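PDB 3RNR: stage II sporulation E family protein from Thermanaerovibrio acidaminovorans, which is of unknown function but belongs to the PP2C family and is probably a protein phosphatase related to the sporulation phosphatase SpoIIE. Local coordinates for residues Q30-A35 with A55-W60; G65-T70 with G138-T143. All blocks are in the same frame, centred on the assembly; numbering follows the deposited sequence.

Interaction 1: Q30-A35 with A55-W60; sequences QRALSA and AAVHRW
Arg-31 lays its guanidinium across the pyrrole side of the Trp-60 indole, the main polar-aromatic contact in a helical hairpin on the outside of the PP2C-type alpha-beta sandwich. Segments 30-35 and 55-60, from helices 25-41 and 46-63, run roughly antiparallel, their axes 8.4 Å apart at closest approach and at 144°. The arginine chain bends at chi2, so it crosses the tryptophan at about a right angle while its flat end stacks on the ring, planes 28° apart. CZ sits 3.9 Å from the centroid of the five-membered ring, a cation-pi contact, and CD lies over the same ring as a CH-pi donor. NH1 also bonds a glycerol, probably from the crystallisation liquor. Trp-60 meets the guanidinium because its CG stands anti to the backbone N (chi1 166°). Away from the stack, the helices meet through small apolar groups. CB of Ala-35 touches CB of Ala-56 at 3.9 Å, one turn from Arg-31. Ala-32 reaches strand 10-18 through Val-16, tying the hairpin to the sheet. Val-57 finishes the seam: its CG2, beside its own backbone N, lodges 3.8 Å from both Arg-31 CB and Ala-32 N.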
ATOM      1  N   GLN B  30      -4.384  11.885   4.025  1.00 26.20           N
ATOM      2  CA  GLN B  30      -4.172  11.532   2.619  1.00 27.09           C
ATOM      3  C   GLN B  30      -2.816  11.989   2.109  1.00 25.58           C
ATOM      4  O   GLN B  30      -2.147  11.256   1.388  1.00 27.84           O
ATOM      5  CB  GLN B  30      -5.284  12.101   1.733  1.00 28.62           C
ATOM      6  CG  GLN B  30      -6.607  11.397   1.934  1.00 28.22           C
ATOM      7  CD  GLN B  30      -7.776  12.193   1.420  1.00 35.04           C
ATOM      8  OE1 GLN B  30      -7.607  13.275   0.851  1.00 32.55           O
ATOM      9  NE2 GLN B  30      -8.974  11.671   1.626  1.00 31.10           N
ATOM     10  N   ARG B  31      -2.412  13.209   2.460  1.00 24.74           N
ATOM     11  CA  ARG B  31      -1.121  13.709   1.998  1.00 25.93           C
ATOM     12  C   ARG B  31      -0.001  12.917   2.623  1.00 24.02           C
ATOM     13  O   ARG B  31       0.994  12.620   1.971  1.00 25.58           O
ATOM     14  CB  ARG B  31      -0.926  15.186   2.352  1.00 26.81           C
ATOM     15  CG  ARG B  31      -1.437  16.116   1.282  1.00 36.53           C
ATOM     16  CD  ARG B  31      -2.865  16.505   1.535  1.00 37.71           C
ATOM     17  NE  ARG B  31      -3.359  17.331   0.448  1.00 41.87           N
ATOM     18  CZ  ARG B  31      -4.595  17.265  -0.025  1.00 55.27           C
ATOM     19  NH1 ARG B  31      -5.468  16.421   0.516  1.00 50.92           N
ATOM     20  NH2 ARG B  31      -4.957  18.047  -1.035  1.00 54.31           N
ATOM     21  N   ALA B  32      -0.157  12.586   3.894  1.00 21.86           N
ATOM     22  CA  ALA B  32       0.874  11.820   4.586  1.00 26.74           C
ATOM     23  C   ALA B  32       1.015  10.416   3.995  1.00 26.45           C
ATOM     24  O   ALA B  32       2.114   9.933   3.756  1.00 26.10           O
ATOM     25  CB  ALA B  32       0.575  11.758   6.101  1.00 21.42           C
ATOM     26  N   LEU B  33      -0.110   9.750   3.780  1.00 22.96           N
ATOM     27  CA  LEU B  33      -0.080   8.395   3.259  1.00 22.51           C
ATOM     28  C   LEU B  33       0.526   8.412   1.849  1.00 23.01           C
ATOM     29  O   LEU B  33       1.427   7.651   1.551  1.00 24.13           O
ATOM     30  CB  LEU B  33      -1.508   7.827   3.238  1.00 23.37           C
ATOM     31  CG  LEU B  33      -1.771   6.400   2.742  1.00 25.82           C
ATOM     32  CD1 LEU B  33      -1.501   6.243   1.229  1.00 23.56           C
ATOM     33  CD2 LEU B  33      -0.980   5.388   3.568  1.00 23.93           C
ATOM     34  N   SER B  34       0.030   9.296   0.989  0.54 24.68           N
ATOM     35  CA  SER B  34       0.497   9.326  -0.393  0.54 25.18           C
ATOM     36  C   SER B  34       1.986   9.653  -0.481  0.54 25.80           C
ATOM     37  O   SER B  34       2.720   9.026  -1.240  0.54 24.56           O
ATOM     38  CB  SER B  34      -0.298  10.338  -1.217  0.54 27.38           C
ATOM     39  OG  SER B  34       0.138  10.317  -2.566  0.54 25.81           O
ATOM     40  N   ALA B  35       2.440  10.640   0.286  1.00 21.74           N
ATOM     41  CA  ALA B  35       3.858  10.990   0.250  1.00 25.56           C
ATOM     42  C   ALA B  35       4.734   9.834   0.780  1.00 24.82           C
ATOM     43  O   ALA B  35       5.766   9.500   0.194  1.00 27.22           O
ATOM     44  CB  ALA B  35       4.124  12.281   1.021  1.00 24.66           C
ATOM     45  N   ALA B  55       6.723  17.075   4.937  1.00 33.00           N
ATOM     46  CA  ALA B  55       6.863  18.158   3.976  1.00 32.55           C
ATOM     47  C   ALA B  55       5.546  18.380   3.226  1.00 34.21           C
ATOM     48  O   ALA B  55       5.137  19.524   3.003  1.00 32.36           O
ATOM     49  CB  ALA B  55       8.019  17.881   3.003  1.00 32.29           C
ATOM     50  N   ALA B  56       4.872  17.287   2.863  1.00 26.82           N
ATOM     51  CA  ALA B  56       3.622  17.377   2.109  1.00 32.30           C
ATOM     52  C   ALA B  56       2.485  17.984   2.918  1.00 29.34           C
ATOM     53  O   ALA B  56       1.742  18.829   2.421  1.00 34.56           O
ATOM     54  CB  ALA B  56       3.208  16.005   1.571  1.00 30.08           C
ATOM     55  N   VAL B  57       2.329  17.541   4.159  1.00 26.38           N
ATOM     56  CA  VAL B  57       1.262  18.080   4.993  1.00 27.14           C
ATOM     57  C   VAL B  57       1.545  19.546   5.351  1.00 35.72           C
ATOM     58  O   VAL B  57       0.655  20.397   5.294  1.00 32.45           O
ATOM     59  CB  VAL B  57       1.018  17.215   6.254  1.00 25.14           C
ATOM     60  CG1 VAL B  57       0.039  17.902   7.197  1.00 25.28           C
ATOM     61  CG2 VAL B  57       0.467  15.836   5.836  1.00 23.91           C
ATOM     62  N   HIS B  58       2.796  19.834   5.695  1.00 29.28           N
ATOM     63  CA  HIS B  58       3.203  21.190   6.063  1.00 36.09           C
ATOM     64  C   HIS B  58       2.923  22.183   4.921  1.00 37.51           C
ATOM     65  O   HIS B  58       2.395  23.281   5.135  1.00 40.82           O
ATOM     66  CB  HIS B  58       4.695  21.183   6.419  1.00 35.08           C
ATOM     67  CG  HIS B  58       5.179  22.433   7.091  1.00 38.81           C
ATOM     68  ND1 HIS B  58       5.340  23.625   6.421  1.00 44.02           N
ATOM     69  CD2 HIS B  58       5.579  22.661   8.367  1.00 32.41           C
ATOM     70  CE1 HIS B  58       5.803  24.542   7.256  1.00 44.61           C
ATOM     71  NE2 HIS B  58       5.958  23.979   8.443  1.00 41.54           N
ATOM     72  N   ARG B  59       3.285  21.780   3.710  1.00 37.06           N
ATOM     73  CA  ARG B  59       3.128  22.595   2.505  1.00 41.46           C
ATOM     74  C   ARG B  59       1.642  22.865   2.236  1.00 44.40           C
ATOM     75  O   ARG B  59       1.218  24.014   2.073  1.00 44.95           O
ATOM     76  CB  ARG B  59       3.786  21.841   1.339  1.00 47.61           C
ATOM     77  CG  ARG B  59       4.001  22.578   0.023  1.00 51.85           C
ATOM     78  CD  ARG B  59       5.057  21.835  -0.849  1.00 69.95           C
ATOM     79  NE  ARG B  59       4.828  20.381  -0.954  1.00 77.41           N
ATOM     80  CZ  ARG B  59       5.758  19.437  -0.760  1.00 71.15           C
ATOM     81  NH1 ARG B  59       7.004  19.776  -0.450  1.00 73.02           N
ATOM     82  NH2 ARG B  59       5.447  18.144  -0.876  1.00 49.31           N
ATOM     83  N   TRP B  60       0.854  21.794   2.202  1.00 36.74           N
ATOM     84  CA  TRP B  60      -0.599  21.880   2.035  1.00 38.11           C
ATOM     85  C   TRP B  60      -1.301  22.709   3.136  1.00 42.15           C
ATOM     86  O   TRP B  60      -2.153  23.553   2.843  1.00 42.08           O
ATOM     87  CB  TRP B  60      -1.178  20.459   1.978  1.00 35.18           C
ATOM     88  CG  TRP B  60      -2.662  20.384   2.144  1.00 34.93           C
ATOM     89  CD1 TRP B  60      -3.610  20.666   1.199  1.00 42.65           C
ATOM     90  CD2 TRP B  60      -3.375  19.979   3.321  1.00 35.64           C
ATOM     91  NE1 TRP B  60      -4.867  20.468   1.719  1.00 44.49           N
ATOM     92  CE2 TRP B  60      -4.752  20.046   3.019  1.00 39.80           C
ATOM     93  CE3 TRP B  60      -2.984  19.563   4.599  1.00 30.46           C
ATOM     94  CZ2 TRP B  60      -5.739  19.724   3.951  1.00 35.99           C
ATOM     95  CZ3 TRP B  60      -3.960  19.244   5.518  1.00 28.13           C
ATOM     96  CH2 TRP B  60      -5.324  19.319   5.190  1.00 31.16           C
TER

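Interaction 2: G65-T70 with G138-T143; sequences GILGRT and GIENLT
The flat peptide group at Gly-138 has its carbonyl oxygen flanked by an ordered water and by the CD1 methyl of Leu-67, which lie a little to different sides of the carbonyl plane, nearer its rim than over a face. CD1 rests 3.6 Å from Gly-138 O, and the water bonds the same oxygen at 2.7 Å, well off the C-O axis. No direct hydrogen bond joins 65-70 to 138-143; the water does it instead. It accepts from Gly-68 N at 2.7 Å and donates to Thr-70 O at 2.8 Å as well as to Gly-138 O. Its two protons go to two carbonyl oxygens, Thr-70 O and Gly-138 O, that lie 4.2 Å apart, the Thr-70 carbonyl directed at the other oxygen and the Gly-138 carbonyl turned across that line. Gly-138, with no side chain, presents its bare CA toward Thr-70 O.

Around the water, Leu-67 extends with CG anti to its backbone N (chi1 179°), which carries both methyls across; CD2 lies 4.2 Å from Glu-140 CG and the side chain also touches His-58. Gly-68 has a positive phi of 89°, as the third residue of a type II beta turn closed by Arg-69 N to Ile-66 O at 2.8 Å. Gln-54 of helix 46-63 holds 138-143 through Gly-138 N and Ile-139 O; on the 65-70 side Thr-70 OG1 bonds Ile-23 O.

The turn follows a Schellman motif at Gly-65 that ends helix 46-63, so the contact is a water-bridged meeting of two loops at one end of the PP2C sandwich: one carries the chain from that helix into strand 72-80, the other leads into strand 146-153.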
ATOM      1  N   GLY B  65      -3.709  28.163   4.912  1.00 46.80           N
ATOM      2  CA  GLY B  65      -3.690  29.077   6.050  1.00 50.06           C
ATOM      3  C   GLY B  65      -3.955  28.398   7.385  1.00 53.38           C
ATOM      4  O   GLY B  65      -4.217  29.053   8.391  1.00 49.85           O
ATOM      5  N   ILE B  66      -3.965  27.069   7.355  1.00 49.84           N
ATOM      6  CA  ILE B  66      -4.193  26.201   8.515  1.00 36.09           C
ATOM      7  C   ILE B  66      -2.991  25.559   9.256  1.00 38.25           C
ATOM      8  O   ILE B  66      -3.190  24.591   9.989  1.00 34.95           O
ATOM      9  CB  ILE B  66      -5.326  25.180   8.283  1.00 42.71           C
ATOM     10  CG1 ILE B  66      -5.045  24.313   7.061  1.00 37.07           C
ATOM     11  CG2 ILE B  66      -6.655  25.904   8.118  1.00 43.72           C
ATOM     12  CD1 ILE B  66      -6.108  23.253   6.854  1.00 38.39           C
ATOM     13  N   LEU B  67      -1.758  25.952   8.942  1.00 39.50           N
ATOM     14  CA  LEU B  67      -0.592  25.258   9.501  1.00 41.83           C
ATOM     15  C   LEU B  67      -0.672  25.114  11.014  1.00 43.78           C
ATOM     16  O   LEU B  67      -0.928  26.077  11.725  1.00 37.90           O
ATOM     17  CB  LEU B  67       0.700  25.983   9.136  1.00 40.30           C
ATOM     18  CG  LEU B  67       1.989  25.361   9.688  1.00 45.79           C
ATOM     19  CD1 LEU B  67       2.177  23.945   9.153  1.00 40.70           C
ATOM     20  CD2 LEU B  67       3.204  26.229   9.351  1.00 42.27           C
ATOM     21  N   GLY B  68      -0.460  23.894  11.502  1.00 33.50           N
ATOM     22  CA  GLY B  68      -0.475  23.641  12.930  1.00 30.39           C
ATOM     23  C   GLY B  68      -1.860  23.305  13.440  1.00 34.79           C
ATOM     24  O   GLY B  68      -2.020  22.845  14.560  1.00 31.69           O
ATOM     25  N   ARG B  69      -2.872  23.577  12.621  0.56 30.49           N
ATOM     26  CA  ARG B  69      -4.252  23.285  13.001  0.56 33.74           C
ATOM     27  C   ARG B  69      -4.840  22.013  12.383  0.56 32.85           C
ATOM     28  O   ARG B  69      -6.011  21.681  12.611  0.56 28.51           O
ATOM     29  CB  ARG B  69      -5.147  24.503  12.741  0.56 34.51           C
ATOM     30  CG  ARG B  69      -4.833  25.676  13.657  0.56 36.16           C
ATOM     31  CD  ARG B  69      -6.023  26.622  13.757  0.56 36.69           C
ATOM     32  NE  ARG B  69      -6.291  27.298  12.496  0.56 48.98           N
ATOM     33  CZ  ARG B  69      -7.469  27.813  12.160  0.56 50.84           C
ATOM     34  NH1 ARG B  69      -7.616  28.413  10.990  0.56 45.68           N
ATOM     35  NH2 ARG B  69      -8.498  27.721  12.991  0.56 53.40           N
ATOM     36  N   THR B  70      -4.028  21.316  11.592  1.00 29.46           N
ATOM     37  CA  THR B  70      -4.440  20.085  10.931  1.00 27.18           C
ATOM     38  C   THR B  70      -3.216  19.155  10.964  1.00 29.69           C
ATOM     39  O   THR B  70      -2.081  19.617  10.953  1.00 30.40           O
ATOM     40  CB  THR B  70      -4.871  20.346   9.459  1.00 29.77           C
ATOM     41  OG1 THR B  70      -5.237  19.110   8.812  1.00 28.66           O
ATOM     42  CG2 THR B  70      -3.757  21.021   8.685  1.00 30.08           C
ATOM     43  N   GLY B 138       2.650  17.455  10.137  1.00 26.59           N
ATOM     44  CA  GLY B 138       2.011  18.746   9.957  1.00 26.71           C
ATOM     45  C   GLY B 138       2.324  19.743  11.061  1.00 33.15           C
ATOM     46  O   GLY B 138       1.908  20.908  11.006  1.00 29.19           O
ATOM     47  N   ILE B 139       3.075  19.312  12.065  1.00 27.41           N
ATOM     48  CA  ILE B 139       3.439  20.231  13.145  1.00 27.82           C
ATOM     49  C   ILE B 139       4.366  21.314  12.570  1.00 34.06           C
ATOM     50  O   ILE B 139       5.099  21.062  11.617  1.00 29.61           O
ATOM     51  CB  ILE B 139       4.112  19.473  14.310  1.00 27.98           C
ATOM     52  CG1 ILE B 139       4.206  20.357  15.561  1.00 32.93           C
ATOM     53  CG2 ILE B 139       5.469  18.931  13.872  1.00 27.31           C
ATOM     54  CD1 ILE B 139       4.648  19.591  16.821  1.00 33.25           C
ATOM     55  N   GLU B 140       4.338  22.520  13.128  1.00 30.50           N
ATOM     56  CA  GLU B 140       5.075  23.618  12.500  1.00 38.64           C
ATOM     57  C   GLU B 140       6.556  23.300  12.249  1.00 35.88           C
ATOM     58  O   GLU B 140       7.103  23.617  11.197  1.00 37.91           O
ATOM     59  CB  GLU B 140       4.917  24.917  13.302  1.00 42.49           C
ATOM     60  CG  GLU B 140       5.729  26.065  12.749  1.00 65.04           C
ATOM     61  CD  GLU B 140       5.584  27.329  13.574  1.00 85.08           C
ATOM     62  OE1 GLU B 140       6.560  28.106  13.642  1.00 90.40           O
ATOM     63  OE2 GLU B 140       4.495  27.547  14.149  1.00 93.75           O
ATOM     64  N   ASN B 141       7.207  22.692  13.230  1.00 34.63           N
ATOM     65  CA  ASN B 141       8.591  22.259  13.083  1.00 32.55           C
ATOM     66  C   ASN B 141       8.710  20.843  13.635  1.00 31.24           C
ATOM     67  O   ASN B 141       8.568  20.659  14.832  1.00 34.50           O
ATOM     68  CB  ASN B 141       9.485  23.216  13.891  1.00 43.95           C
ATOM     69  CG  ASN B 141      10.965  22.931  13.726  1.00 64.19           C
ATOM     70  OD1 ASN B 141      11.392  22.334  12.736  1.00 73.85           O
ATOM     71  ND2 ASN B 141      11.761  23.370  14.702  1.00 68.20           N
ATOM     72  N   LEU B 142       9.020  19.844  12.809  1.00 32.71           N
ATOM     73  CA  LEU B 142       8.950  18.483  13.327  1.00 32.70           C
ATOM     74  C   LEU B 142      10.337  18.149  13.850  1.00 32.83           C
ATOM     75  O   LEU B 142      11.288  18.039  13.082  1.00 37.23           O
ATOM     76  CB  LEU B 142       8.572  17.523  12.186  1.00 26.98           C
ATOM     77  CG  LEU B 142       8.632  16.030  12.486  1.00 28.26           C
ATOM     78  CD1 LEU B 142       7.585  15.698  13.549  1.00 25.05           C
ATOM     79  CD2 LEU B 142       8.429  15.153  11.212  1.00 27.62           C
ATOM     80  N   THR B 143      10.483  18.119  15.168  1.00 30.80           N
ATOM     81  CA  THR B 143      11.756  17.714  15.763  1.00 33.79           C
ATOM     82  C   THR B 143      11.807  16.345  16.416  1.00 36.29           C
ATOM     83  O   THR B 143      12.886  15.826  16.681  1.00 43.12           O
ATOM     84  CB  THR B 143      12.155  18.719  16.832  1.00 33.79           C
ATOM     85  OG1 THR B 143      11.102  18.795  17.801  1.00 34.15           O
ATOM     86  CG2 THR B 143      12.348  20.096  16.205  1.00 39.94           C
TER
HETATM   87  O   HOH W   1      -0.448  21.634   9.975  1.00 29.90           O

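Overall arrangement
Helix 46-63 connects the two contacts: it supplies segment 55-60 to interaction 1, then ends in the loop of interaction 2, with their centres 11 Å apart. Adjacent flanks of the same helical stretch are used, roughly a quarter turn apart. Val-57 CG1 packs 3.5 Å from Gly-138 CA while its CG2 meets helix 25-41, and Trp-60 CZ3 comes within 3.5 Å of Thr-70 OG1. His-58 NE2 probably hydrogen-bonds Glu-140 O at 3.0 Å. The second subunit packs on helix 25-41 at Gln-30, Leu-33 and Ser-34, but does not touch interaction 2. The glycerol near Arg-31 lies beside interaction 1.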